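Local coordinates for alginate lyase, family PL7 (Zobellia galactanivorans, PDB 4BE3), which cleaves the brown-algal polyuronate alginate exolytically, by the beta-elimination chemistry expected of a polysaccharide lyase, at residues A[14-19]-A[47-52]; A[20-25]-A[30-35]; A[55-58]-A[63-66]; A[103-108]-A[294-299]. All blocks are in the same frame, centred on the assembly; numbering follows the deposited sequence.

Contact 1. Residues A[14-19]-A[47-52]; sequences WKILLG and VVFKTP
G19 and T51 bring their CA atoms within 4.9 Å of each other where the chain leaving strand 14-17 passes over the end of strand 44-52, the touching parts running 30° apart with no hydrogen bond between the segments. The two strands belong to different sheets, and what joins them is packing, of I16 on F49 and of T51 and P52 on the G19 backbone. I16 turns into the space between the sheets. Its CG1 lies anti to the backbone N (chi1 -160°), and the extended chi2 carries CD1 to 4.1 Å from CE2 of the F49 ring, which it approaches obliquely. A long, branched aliphatic and a flat aromatic suit this buried layer, where L68 also touches both and F36 and F300 lie against the F49 ring. At the other end the fit is closer. T51 OG1 stands 3.6 Å from G19 CA, and P52 closes in, with CD 4.2 Å from the same carbon. Only glycine fits comfortably there: a beta carbon on G19 would fall 2.8 Å from T51 OG1, a clash. T51 OG1 is not left without a polar partner, since it makes a weak bond to P52 O at 3.4 Å. L17, next to I16 in the strand, touches the bound tartrate. With no hydrogen bond between the segments, cohesion here rests on shape and burial.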
loop_
_atom_site.group_PDB
_atom_site.type_symbol
_atom_site.label_atom_id
_atom_site.label_comp_id
_atom_site.label_asym_id
_atom_site.label_seq_id
_atom_site.Cartn_x
_atom_site.Cartn_y
_atom_site.Cartn_z
ATOM N N TRP A 14 10.270 -8.521 0.881
ATOM C CA TRP A 14 9.756 -9.912 0.813
ATOM C C TRP A 14 10.102 -10.779 1.994
ATOM O O TRP A 14 11.238 -10.593 2.545
ATOM C CB TRP A 14 10.379 -10.612 -0.376
ATOM C CG TRP A 14 10.093 -9.938 -1.720
ATOM C CD1 TRP A 14 10.964 -9.144 -2.453
ATOM C CD2 TRP A 14 8.941 -10.202 -2.618
ATOM N NE1 TRP A 14 10.433 -8.846 -3.678
ATOM C CE2 TRP A 14 9.170 -9.445 -3.812
ATOM C CE3 TRP A 14 7.751 -10.951 -2.487
ATOM C CZ2 TRP A 14 8.298 -9.508 -4.965
ATOM C CZ3 TRP A 14 6.847 -10.959 -3.593
ATOM C CH2 TRP A 14 7.120 -10.235 -4.794
ATOM N N LYS A 15 9.248 -11.778 2.373
ATOM C CA LYS A 15 9.625 -12.837 3.288
ATOM C C LYS A 15 9.630 -14.115 2.400
ATOM O O LYS A 15 9.188 -14.031 1.179
ATOM C CB LYS A 15 8.600 -13.007 4.373
ATOM C CG LYS A 15 7.218 -13.389 3.844
ATOM C CD LYS A 15 6.155 -13.371 4.921
ATOM C CE LYS A 15 5.821 -11.911 5.300
ATOM N NZ LYS A 15 4.489 -11.980 6.013
ATOM N N ILE A 16 10.143 -15.201 2.931
ATOM C CA ILE A 16 10.146 -16.440 2.102
ATOM C C ILE A 16 9.613 -17.613 2.907
ATOM O O ILE A 16 9.749 -17.638 4.176
ATOM C CB ILE A 16 11.600 -16.698 1.502
ATOM C CG1 ILE A 16 11.586 -17.668 0.242
ATOM C CG2 ILE A 16 12.518 -17.334 2.559
ATOM C CD1 ILE A 16 12.852 -17.673 -0.558
ATOM N N LEU A 17 9.033 -18.602 2.172
ATOM C CA LEU A 17 8.853 -19.950 2.756
ATOM C C LEU A 17 9.699 -20.847 1.810
ATOM O O LEU A 17 9.514 -20.759 0.548
ATOM C CB LEU A 17 7.363 -20.319 2.724
ATOM C CG LEU A 17 7.086 -21.842 2.968
ATOM C CD1 LEU A 17 7.702 -22.176 4.391
ATOM C CD2 LEU A 17 5.587 -21.918 2.933
ATOM N N LEU A 18 10.528 -21.767 2.321
ATOM C CA LEU A 18 11.290 -22.723 1.493
ATOM C C LEU A 18 10.610 -24.044 1.428
ATOM O O LEU A 18 9.722 -24.341 2.298
ATOM C CB LEU A 18 12.678 -22.965 2.134
ATOM C CG LEU A 18 13.469 -21.651 2.440
ATOM C CD1 LEU A 18 14.821 -22.158 3.032
ATOM C CD2 LEU A 18 13.763 -20.755 1.209
ATOM N N GLY A 19 11.094 -24.885 0.514
ATOM C CA GLY A 19 10.487 -26.223 0.266
ATOM C C GLY A 19 10.636 -27.122 1.496
ATOM O O GLY A 19 9.891 -28.092 1.612
ATOM N N VAL A 47 18.462 -15.582 -9.469
ATOM C CA VAL A 47 18.040 -16.024 -8.222
ATOM C C VAL A 47 17.266 -17.346 -8.492
ATOM O O VAL A 47 16.296 -17.293 -9.325
ATOM C CB VAL A 47 17.045 -15.023 -7.630
ATOM C CG1 VAL A 47 16.526 -15.580 -6.332
ATOM C CG2 VAL A 47 17.757 -13.620 -7.450
ATOM N N VAL A 48 17.689 -18.423 -7.838
ATOM C CA VAL A 48 17.086 -19.713 -8.107
ATOM C C VAL A 48 16.103 -19.979 -7.036
ATOM O O VAL A 48 16.456 -19.869 -5.857
ATOM C CB VAL A 48 18.153 -20.819 -8.114
ATOM C CG1 VAL A 48 17.559 -22.253 -8.290
ATOM C CG2 VAL A 48 19.185 -20.626 -9.222
ATOM N N PHE A 49 14.886 -20.498 -7.381
ATOM C CA PHE A 49 14.028 -21.008 -6.406
ATOM C C PHE A 49 13.828 -22.497 -6.795
ATOM O O PHE A 49 13.425 -22.775 -8.002
ATOM C CB PHE A 49 12.630 -20.359 -6.555
ATOM C CG PHE A 49 12.666 -18.852 -6.221
ATOM C CD1 PHE A 49 13.082 -17.937 -7.185
ATOM C CD2 PHE A 49 12.275 -18.421 -4.931
ATOM C CE1 PHE A 49 13.198 -16.529 -6.864
ATOM C CE2 PHE A 49 12.319 -17.045 -4.612
ATOM C CZ PHE A 49 12.747 -16.122 -5.596
ATOM N N LYS A 50 14.108 -23.394 -5.860
ATOM C CA LYS A 50 14.052 -24.814 -6.218
ATOM C C LYS A 50 13.242 -25.458 -5.109
ATOM O O LYS A 50 13.366 -25.080 -3.904
ATOM C CB LYS A 50 15.444 -25.316 -6.295
ATOM C CG LYS A 50 15.495 -26.842 -6.757
ATOM C CD LYS A 50 16.960 -27.327 -6.706
ATOM C CE LYS A 50 16.962 -28.739 -7.329
ATOM N NZ LYS A 50 18.370 -29.212 -7.521
ATOM N N THR A 51 12.337 -26.363 -5.482
ATOM C CA THR A 51 11.529 -26.999 -4.440
ATOM C C THR A 51 11.124 -28.429 -4.888
ATOM O O THR A 51 10.800 -28.630 -6.058
ATOM C CB THR A 51 10.258 -26.146 -4.170
ATOM O OG1 THR A 51 9.431 -26.756 -3.187
ATOM C CG2 THR A 51 9.348 -25.999 -5.473
ATOM N N PRO A 52 11.021 -29.340 -3.951
ATOM C CA PRO A 52 10.646 -30.710 -4.417
ATOM C C PRO A 52 9.135 -30.799 -4.564
ATOM O O PRO A 52 8.391 -29.850 -4.197
ATOM C CB PRO A 52 11.118 -31.580 -3.165
ATOM C CG PRO A 52 10.801 -30.631 -1.979
ATOM C CD PRO A 52 11.286 -29.309 -2.499
#

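Contact 2. Residues A[20-25]-A[30-35]; sequences DGTHKE and YAKDDF
The ammonium group of K32 meets D20 in a salt bridge, NZ lying 2.9 Å from OD2 and using the syn lone pair of that oxygen. The other carboxylate oxygen, D20 OD1, is gripped twice from within its own turn, by T22 OG1 at 2.7 Å and by T22 N at 3.0 Å, both from the same face of the carboxylate plane. The backbone bond makes an Asx turn, and G21 between the two residues suits its positive phi. Replacing D20 by an alanine would probably leave the K32 ammonium without its mate and free the T22 hydroxyl to turn. D20 also packs: its CB is 3.6 Å from F35 CZ, and CG lies over one face of that ring, toward CE2 and CZ, the planes 37° apart. Further along, T22 CG2 touches Y30 OH at 3.5 Å. K24 bends at chi2 (80°), which lays its methylenes across the Y30 ring, CG standing 3.8 Å above the centroid in a CH-pi contact. Lysine suits this place: its aliphatic stem packs while NZ makes a weak hydrogen bond to D26 O. The whole is a surface connection of the jelly-roll: K24 is backbone-bonded to I16 in one sheet, and F35, in the loop before strand 36-41, to K50 of the other.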
loop_
_atom_site.group_PDB
_atom_site.type_symbol
_atom_site.label_atom_id
_atom_site.label_comp_id
_atom_site.label_asym_id
_atom_site.label_seq_id
_atom_site.Cartn_x
_atom_site.Cartn_y
_atom_site.Cartn_z
ATOM N N ASP A 20 11.614 -26.839 2.365
ATOM C CA ASP A 20 11.702 -27.620 3.566
ATOM C C ASP A 20 10.950 -27.053 4.804
ATOM O O ASP A 20 11.173 -27.577 5.923
ATOM C CB ASP A 20 13.140 -27.824 3.917
ATOM C CG ASP A 20 13.782 -26.545 4.428
ATOM O OD1 ASP A 20 13.137 -25.417 4.444
ATOM O OD2 ASP A 20 14.975 -26.642 4.894
ATOM N N GLY A 21 10.108 -26.050 4.606
ATOM C CA GLY A 21 9.162 -25.487 5.583
ATOM C C GLY A 21 9.855 -24.357 6.386
ATOM O O GLY A 21 9.220 -23.737 7.247
ATOM N N THR A 22 11.055 -23.954 6.004
ATOM C CA THR A 22 11.701 -22.814 6.702
ATOM C C THR A 22 10.989 -21.511 6.343
ATOM O O THR A 22 10.834 -21.219 5.139
ATOM C CB THR A 22 13.176 -22.675 6.219
ATOM O OG1 THR A 22 13.853 -23.887 6.520
ATOM C CG2 THR A 22 13.958 -21.525 6.877
ATOM N N HIS A 23 10.637 -20.696 7.354
ATOM C CA HIS A 23 10.143 -19.330 7.108
ATOM C C HIS A 23 11.199 -18.353 7.410
ATOM O O HIS A 23 11.923 -18.492 8.452
ATOM C CB HIS A 23 8.958 -18.985 7.991
ATOM C CG HIS A 23 7.656 -19.700 7.589
ATOM N ND1 HIS A 23 6.706 -19.083 6.801
ATOM C CD2 HIS A 23 7.125 -20.917 7.979
ATOM C CE1 HIS A 23 5.646 -19.936 6.642
ATOM N NE2 HIS A 23 5.894 -21.037 7.382
ATOM N N LYS A 24 11.367 -17.320 6.610
ATOM C CA LYS A 24 12.477 -16.377 6.918
ATOM C C LYS A 24 11.932 -15.001 6.549
ATOM O O LYS A 24 11.419 -14.800 5.438
ATOM C CB LYS A 24 13.791 -16.682 6.158
ATOM C CG LYS A 24 14.971 -15.747 6.532
ATOM C CD LYS A 24 15.647 -16.168 7.842
ATOM C CE LYS A 24 16.901 -15.320 8.124
ATOM N NZ LYS A 24 16.469 -14.219 9.012
ATOM N N GLU A 25 12.013 -14.043 7.507
ATOM C CA GLU A 25 11.359 -12.757 7.254
ATOM C C GLU A 25 12.397 -11.768 6.717
ATOM O O GLU A 25 12.057 -10.812 6.014
ATOM C CB GLU A 25 10.752 -12.303 8.594
ATOM C CG GLU A 25 9.967 -11.020 8.511
ATOM C CD GLU A 25 8.497 -11.249 8.031
ATOM O OE1 GLU A 25 7.992 -12.422 8.156
ATOM O OE2 GLU A 25 7.848 -10.214 7.600
ATOM N N TYR A 30 20.672 -13.701 2.725
ATOM C CA TYR A 30 20.157 -15.008 3.155
ATOM C C TYR A 30 20.122 -15.914 2.006
ATOM O O TYR A 30 19.654 -15.477 0.941
ATOM C CB TYR A 30 18.789 -14.816 3.698
ATOM C CG TYR A 30 18.179 -16.171 4.090
ATOM C CD1 TYR A 30 18.551 -16.793 5.244
ATOM C CD2 TYR A 30 17.264 -16.827 3.206
ATOM C CE1 TYR A 30 18.022 -18.052 5.641
ATOM C CE2 TYR A 30 16.692 -18.019 3.603
ATOM C CZ TYR A 30 17.086 -18.628 4.801
ATOM O OH TYR A 30 16.554 -19.841 5.142
ATOM N N ALA A 31 20.614 -17.146 2.169
ATOM C CA ALA A 31 20.444 -18.147 1.078
ATOM C C ALA A 31 20.316 -19.462 1.787
ATOM O O ALA A 31 20.687 -19.588 2.991
ATOM C CB ALA A 31 21.653 -18.166 0.097
ATOM N N LYS A 32 19.813 -20.485 1.067
ATOM C CA LYS A 32 19.911 -21.783 1.622
ATOM C C LYS A 32 20.090 -22.693 0.443
ATOM O O LYS A 32 19.282 -22.700 -0.545
ATOM C CB LYS A 32 18.643 -22.124 2.403
ATOM C CG LYS A 32 18.809 -23.605 2.788
ATOM C CD LYS A 32 18.663 -23.878 4.246
ATOM C CE LYS A 32 17.223 -24.146 4.621
ATOM N NZ LYS A 32 17.371 -25.231 5.638
ATOM N N ASP A 33 21.185 -23.460 0.467
ATOM C CA ASP A 33 21.533 -24.376 -0.586
ATOM C C ASP A 33 20.327 -25.300 -0.921
ATOM O O ASP A 33 19.557 -25.740 -0.002
ATOM C CB ASP A 33 22.613 -25.372 -0.090
ATOM C CG ASP A 33 23.988 -24.709 0.079
ATOM O OD1 ASP A 33 24.216 -23.594 -0.319
ATOM O OD2 ASP A 33 24.858 -25.430 0.568
ATOM N N ASP A 34 20.226 -25.594 -2.214
ATOM C CA ASP A 34 19.087 -26.449 -2.748
ATOM C C ASP A 34 17.704 -25.826 -2.687
ATOM O O ASP A 34 16.760 -26.564 -3.042
ATOM C CB ASP A 34 18.970 -27.760 -1.979
ATOM C CG ASP A 34 20.124 -28.710 -2.261
ATOM O OD1 ASP A 34 20.959 -28.454 -3.218
ATOM O OD2 ASP A 34 20.163 -29.683 -1.462
ATOM N N PHE A 35 17.533 -24.584 -2.208
ATOM C CA PHE A 35 16.178 -23.985 -2.205
ATOM C C PHE A 35 16.243 -22.605 -2.780
ATOM O O PHE A 35 15.429 -22.243 -3.598
ATOM C CB PHE A 35 15.601 -23.900 -0.800
ATOM C CG PHE A 35 15.389 -25.304 -0.195
ATOM C CD1 PHE A 35 14.325 -26.089 -0.588
ATOM C CD2 PHE A 35 16.292 -25.789 0.747
ATOM C CE1 PHE A 35 14.170 -27.391 -0.036
ATOM C CE2 PHE A 35 16.145 -27.080 1.289
ATOM C CZ PHE A 35 15.102 -27.870 0.899
#

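Contact 3. Residues A[55-58]-A[63-66]; sequences GITS and NTRT. With SRT (S,R meso-tartaric acid), chain C.
G55 and T64 are joined by a nearly straight hydrogen bond, the G55 N-H reaching T64 OG1 at 2.9 Å with an angle of 179°. Threonine suits the place: with OG1 anti to its carbonyl carbon (chi1 -63°), the hydroxyl meets that N-H while CG2 lies along the glycine. A weak bond runs from R65 NH2 to S58 OG at 3.1 Å; the serine hydroxyl has a better partner in T60, and R65 NH1 forms a salt bridge with E67. Of two waters, one accepts from R65 N and lies 2.7 Å from I56 O; the other accepts from S58 N and R65 NE, in plane at the guanidinium edge, and donates to N63 O. R65 stands on a strand of the jelly-roll sheet that holds the tartrate pocket. There the ligand's O3 lies 3.3 Å above the guanidinium plane, over its centre, a cationic setting shared with K257 and consistent with a pocket for an acidic polysaccharide. A leucine in place of R65 would probably leave the E67 carboxylate without its mate and the bridging water short of a donor. Carbon contacts are few: T57 CG2 rests 3.5 Å from T64 OG1, and T64 CG2 lies 3.9 Å from G55 CA, where a beta carbon would be tight.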
loop_
_atom_site.group_PDB
_atom_site.type_symbol
_atom_site.label_atom_id
_atom_site.label_comp_id
_atom_site.label_asym_id
_atom_site.label_seq_id
_atom_site.Cartn_x
_atom_site.Cartn_y
_atom_site.Cartn_z
ATOM N N GLY A 55 7.749 -31.465 0.086
ATOM C CA GLY A 55 8.719 -31.072 1.220
ATOM C C GLY A 55 7.783 -30.758 2.382
ATOM O O GLY A 55 6.844 -31.533 2.655
ATOM N N ILE A 56 7.971 -29.649 3.061
ATOM C CA ILE A 56 7.037 -29.240 4.115
ATOM C C ILE A 56 6.165 -28.072 3.607
ATOM O O ILE A 56 6.723 -27.068 3.152
ATOM C CB ILE A 56 7.813 -28.840 5.449
ATOM C CG1 ILE A 56 8.389 -30.165 6.035
ATOM C CG2 ILE A 56 6.836 -28.247 6.444
ATOM C CD1 ILE A 56 9.761 -30.464 5.469
ATOM N N THR A 57 4.847 -28.290 3.600
ATOM C CA THR A 57 3.961 -27.309 2.934
ATOM C C THR A 57 3.513 -26.235 3.998
ATOM O O THR A 57 3.581 -26.436 5.225
ATOM C CB THR A 57 2.736 -28.004 2.367
ATOM O OG1 THR A 57 1.925 -28.535 3.461
ATOM C CG2 THR A 57 3.182 -29.170 1.373
ATOM N N SER A 58 2.952 -25.121 3.506
ATOM C CA SER A 58 2.327 -24.129 4.329
ATOM C C SER A 58 1.002 -24.720 4.849
ATOM O O SER A 58 0.473 -25.743 4.331
ATOM C CB SER A 58 2.065 -22.885 3.416
ATOM O OG SER A 58 1.104 -23.283 2.388
ATOM N N ASN A 63 0.614 -28.167 -1.601
ATOM C CA ASN A 63 1.738 -28.125 -2.534
ATOM C C ASN A 63 2.932 -27.438 -1.840
ATOM O O ASN A 63 2.696 -26.498 -0.965
ATOM C CB ASN A 63 1.334 -27.287 -3.755
ATOM C CG ASN A 63 0.487 -28.122 -4.727
ATOM O OD1 ASN A 63 0.780 -29.281 -4.895
ATOM N ND2 ASN A 63 -0.506 -27.509 -5.409
ATOM N N THR A 64 4.145 -27.858 -2.200
ATOM C CA THR A 64 5.352 -27.360 -1.594
ATOM C C THR A 64 5.851 -26.184 -2.397
ATOM O O THR A 64 5.565 -26.057 -3.660
ATOM C CB THR A 64 6.370 -28.502 -1.696
ATOM O OG1 THR A 64 5.802 -29.604 -0.895
ATOM C CG2 THR A 64 7.734 -28.066 -1.098
ATOM N N ARG A 65 6.486 -25.214 -1.699
ATOM C CA ARG A 65 6.965 -24.035 -2.516
ATOM C C ARG A 65 8.335 -23.593 -1.954
ATOM O O ARG A 65 8.609 -23.856 -0.777
ATOM C CB ARG A 65 5.954 -22.865 -2.393
ATOM C CG ARG A 65 5.954 -22.188 -0.999
ATOM C CD ARG A 65 4.749 -21.258 -0.842
ATOM N NE ARG A 65 3.521 -22.082 -0.585
ATOM C CZ ARG A 65 2.324 -21.692 -0.965
ATOM N NH1 ARG A 65 2.215 -20.626 -1.824
ATOM N NH2 ARG A 65 1.227 -22.322 -0.558
ATOM N N THR A 66 9.110 -22.925 -2.799
ATOM C CA THR A 66 10.187 -22.021 -2.280
ATOM C C THR A 66 9.778 -20.714 -2.890
ATOM O O THR A 66 9.869 -20.561 -4.178
ATOM C CB THR A 66 11.516 -22.464 -2.807
ATOM O OG1 THR A 66 11.826 -23.749 -2.227
ATOM C CG2 THR A 66 12.585 -21.429 -2.350
HETATM O O1 SRT C . -0.622 -19.523 1.303
HETATM O O11 SRT C . 0.506 -18.173 -0.188
HETATM C C1 SRT C . 0.253 -18.699 0.914
HETATM C C2 SRT C . 1.369 -18.240 1.787
HETATM O O2 SRT C . 1.687 -16.831 1.816
HETATM C C3 SRT C . 1.980 -19.247 2.728
HETATM O O3 SRT C . 2.816 -19.672 1.737
HETATM C C4 SRT C . 2.614 -18.782 3.960
HETATM O O4 SRT C . 3.833 -18.751 4.086
HETATM O O41 SRT C . 1.930 -18.265 4.842
HETATM O O HOH W 1 6.721 -25.209 1.177
HETATM O O HOH W 2 3.836 -24.660 0.689
#

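Contact 4. Residues A[103-108]-A[294-299]; sequences YSVVVG and SYAEVW
V105 and V298 face each other tip to tip across the interior of a beta jelly-roll, the sandwich fold of this lyase family, each from a different sheet. Strands 104-108 and 295-299 pass 7.9 Å apart at a crossing angle of -36°, the sort of twist expected between aligned sheets. A chi1 of 58° puts V105 CG2 anti to the backbone N and directs it at V298 CG2, 3.8 Å away. The same methyl also rests on A296 CB at 3.9 Å. V107 meets V298 differently: the side chains cross at about a right angle, with CG1 of one 4.0 Å from CG1 of the other, so V298 touches both V105 and V107. Short branched residues fill such an interface without polar atoms to satisfy. Alanine suits the nearer end, where V105 and A296 have their CA atoms 6.6 Å apart, against 7.5 Å for V107 and V298. L86 and A260 extend the layer around V298. Alternation along the strand sends E297 to the other face, where its OE2 uses the anti lone pair to accept from W299 NE1 at 2.7 Å, lying nearly in the indole plane.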
loop_
_atom_site.group_PDB
_atom_site.type_symbol
_atom_site.label_atom_id
_atom_site.label_comp_id
_atom_site.label_asym_id
_atom_site.label_seq_id
_atom_site.Cartn_x
_atom_site.Cartn_y
_atom_site.Cartn_z
ATOM N N TYR A 103 2.851 -31.446 -13.686
ATOM C CA TYR A 103 3.996 -30.985 -14.449
ATOM C C TYR A 103 4.013 -29.455 -14.521
ATOM O O TYR A 103 4.598 -28.922 -15.460
ATOM C CB TYR A 103 3.962 -31.498 -15.917
ATOM C CG TYR A 103 3.520 -32.981 -16.024
ATOM C CD1 TYR A 103 4.217 -34.008 -15.393
ATOM C CD2 TYR A 103 2.377 -33.236 -16.802
ATOM C CE1 TYR A 103 3.721 -35.339 -15.569
ATOM C CE2 TYR A 103 1.949 -34.553 -17.010
ATOM C CZ TYR A 103 2.575 -35.521 -16.340
ATOM O OH TYR A 103 2.055 -36.832 -16.582
ATOM N N SER A 104 3.489 -28.826 -13.479
ATOM C CA SER A 104 3.472 -27.331 -13.603
ATOM C C SER A 104 4.061 -26.679 -12.320
ATOM O O SER A 104 4.212 -27.298 -11.244
ATOM C CB SER A 104 2.002 -26.846 -13.716
ATOM O OG SER A 104 1.120 -26.960 -12.594
ATOM N N VAL A 105 4.272 -25.411 -12.458
ATOM C CA VAL A 105 4.867 -24.615 -11.302
ATOM C C VAL A 105 4.277 -23.220 -11.417
ATOM O O VAL A 105 4.097 -22.688 -12.540
ATOM C CB VAL A 105 6.423 -24.593 -11.378
ATOM C CG1 VAL A 105 6.973 -24.007 -12.687
ATOM C CG2 VAL A 105 7.003 -23.748 -10.217
ATOM N N VAL A 106 3.876 -22.626 -10.277
ATOM C CA VAL A 106 3.344 -21.216 -10.361
ATOM C C VAL A 106 4.551 -20.321 -10.027
ATOM O O VAL A 106 5.284 -20.531 -9.041
ATOM C CB VAL A 106 2.249 -21.165 -9.230
ATOM C CG1 VAL A 106 1.842 -19.667 -8.953
ATOM C CG2 VAL A 106 0.969 -21.839 -9.887
ATOM N N VAL A 107 4.673 -19.287 -10.863
ATOM C CA VAL A 107 5.842 -18.421 -10.913
ATOM C C VAL A 107 5.493 -16.958 -10.496
ATOM O O VAL A 107 6.424 -16.147 -10.371
ATOM C CB VAL A 107 6.508 -18.378 -12.282
ATOM C CG1 VAL A 107 6.994 -19.799 -12.570
ATOM C CG2 VAL A 107 5.537 -17.907 -13.392
ATOM N N GLY A 108 4.231 -16.692 -10.259
ATOM C CA GLY A 108 3.779 -15.372 -9.656
ATOM C C GLY A 108 2.335 -15.420 -9.281
ATOM O O GLY A 108 1.554 -16.220 -9.904
ATOM N N SER A 294 11.890 -35.023 -9.425
ATOM C CA SER A 294 10.645 -34.768 -8.736
ATOM C C SER A 294 10.769 -33.389 -8.031
ATOM O O SER A 294 10.650 -33.248 -6.785
ATOM C CB SER A 294 10.400 -35.879 -7.735
ATOM O OG SER A 294 9.928 -37.017 -8.396
ATOM N N TYR A 295 10.889 -32.357 -8.875
ATOM C CA TYR A 295 10.988 -30.998 -8.321
ATOM C C TYR A 295 10.762 -29.973 -9.393
ATOM O O TYR A 295 10.684 -30.288 -10.622
ATOM C CB TYR A 295 12.432 -30.776 -7.758
ATOM C CG TYR A 295 13.512 -30.809 -8.811
ATOM C CD1 TYR A 295 14.071 -31.996 -9.230
ATOM C CD2 TYR A 295 14.000 -29.609 -9.363
ATOM C CE1 TYR A 295 15.102 -32.050 -10.173
ATOM C CE2 TYR A 295 15.038 -29.647 -10.353
ATOM C CZ TYR A 295 15.567 -30.860 -10.719
ATOM O OH TYR A 295 16.602 -30.888 -11.650
ATOM N N ALA A 296 10.623 -28.685 -8.932
ATOM C CA ALA A 296 10.515 -27.649 -9.899
ATOM C C ALA A 296 11.617 -26.642 -9.574
ATOM O O ALA A 296 12.048 -26.545 -8.428
ATOM C CB ALA A 296 9.135 -26.937 -9.668
ATOM N N GLU A 297 12.049 -25.908 -10.575
ATOM C CA GLU A 297 13.123 -24.994 -10.364
ATOM C C GLU A 297 12.991 -23.812 -11.324
ATOM O O GLU A 297 12.775 -23.999 -12.542
ATOM C CB GLU A 297 14.453 -25.750 -10.711
ATOM C CG GLU A 297 15.693 -24.759 -10.512
ATOM C CD GLU A 297 17.015 -25.472 -10.732
ATOM O OE1 GLU A 297 17.043 -26.736 -10.505
ATOM O OE2 GLU A 297 18.050 -24.843 -11.128
ATOM N N VAL A 298 13.028 -22.591 -10.811
ATOM C CA VAL A 298 12.648 -21.431 -11.652
ATOM C C VAL A 298 13.761 -20.360 -11.302
ATOM O O VAL A 298 14.070 -20.214 -10.091
ATOM C CB VAL A 298 11.323 -20.852 -11.166
ATOM C CG1 VAL A 298 10.910 -19.643 -12.064
ATOM C CG2 VAL A 298 10.143 -21.940 -11.288
ATOM N N TRP A 299 14.276 -19.696 -12.332
ATOM C CA TRP A 299 15.339 -18.709 -12.120
ATOM C C TRP A 299 14.854 -17.368 -12.470
ATOM O O TRP A 299 14.186 -17.197 -13.481
ATOM C CB TRP A 299 16.471 -19.038 -13.048
ATOM C CG TRP A 299 17.235 -20.271 -12.743
ATOM C CD1 TRP A 299 16.914 -21.391 -11.898
ATOM C CD2 TRP A 299 18.501 -20.584 -13.311
ATOM N NE1 TRP A 299 17.934 -22.314 -11.957
ATOM C CE2 TRP A 299 18.897 -21.886 -12.802
ATOM C CE3 TRP A 299 19.344 -19.908 -14.234
ATOM C CZ2 TRP A 299 20.131 -22.500 -13.164
ATOM C CZ3 TRP A 299 20.584 -20.535 -14.592
ATOM C CH2 TRP A 299 20.929 -21.811 -14.106
#

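Overall arrangement
All four contacts belong to one jelly-roll sandwich. Along the chain, contact 2 falls within the span between the segments of contact 1; contacts 3 and 4 follow in turn. Contacts 1 and 4 each join one sheet to the other, their centres about 10 Å apart, and are tied through pairing of strands 44-52 and 295-306. Contacts 2 and 3 lie at connections near the tartrate pocket, with centres about 6 Å and 9 Å from that of contact 1, which both touch. Contact 4 touches neither, its nearest atoms about 7 Å from each. Contacts 1 to 3 each carry pocket residues (L17; H23; S58 and R65), while contact 4 lies in the buried interior.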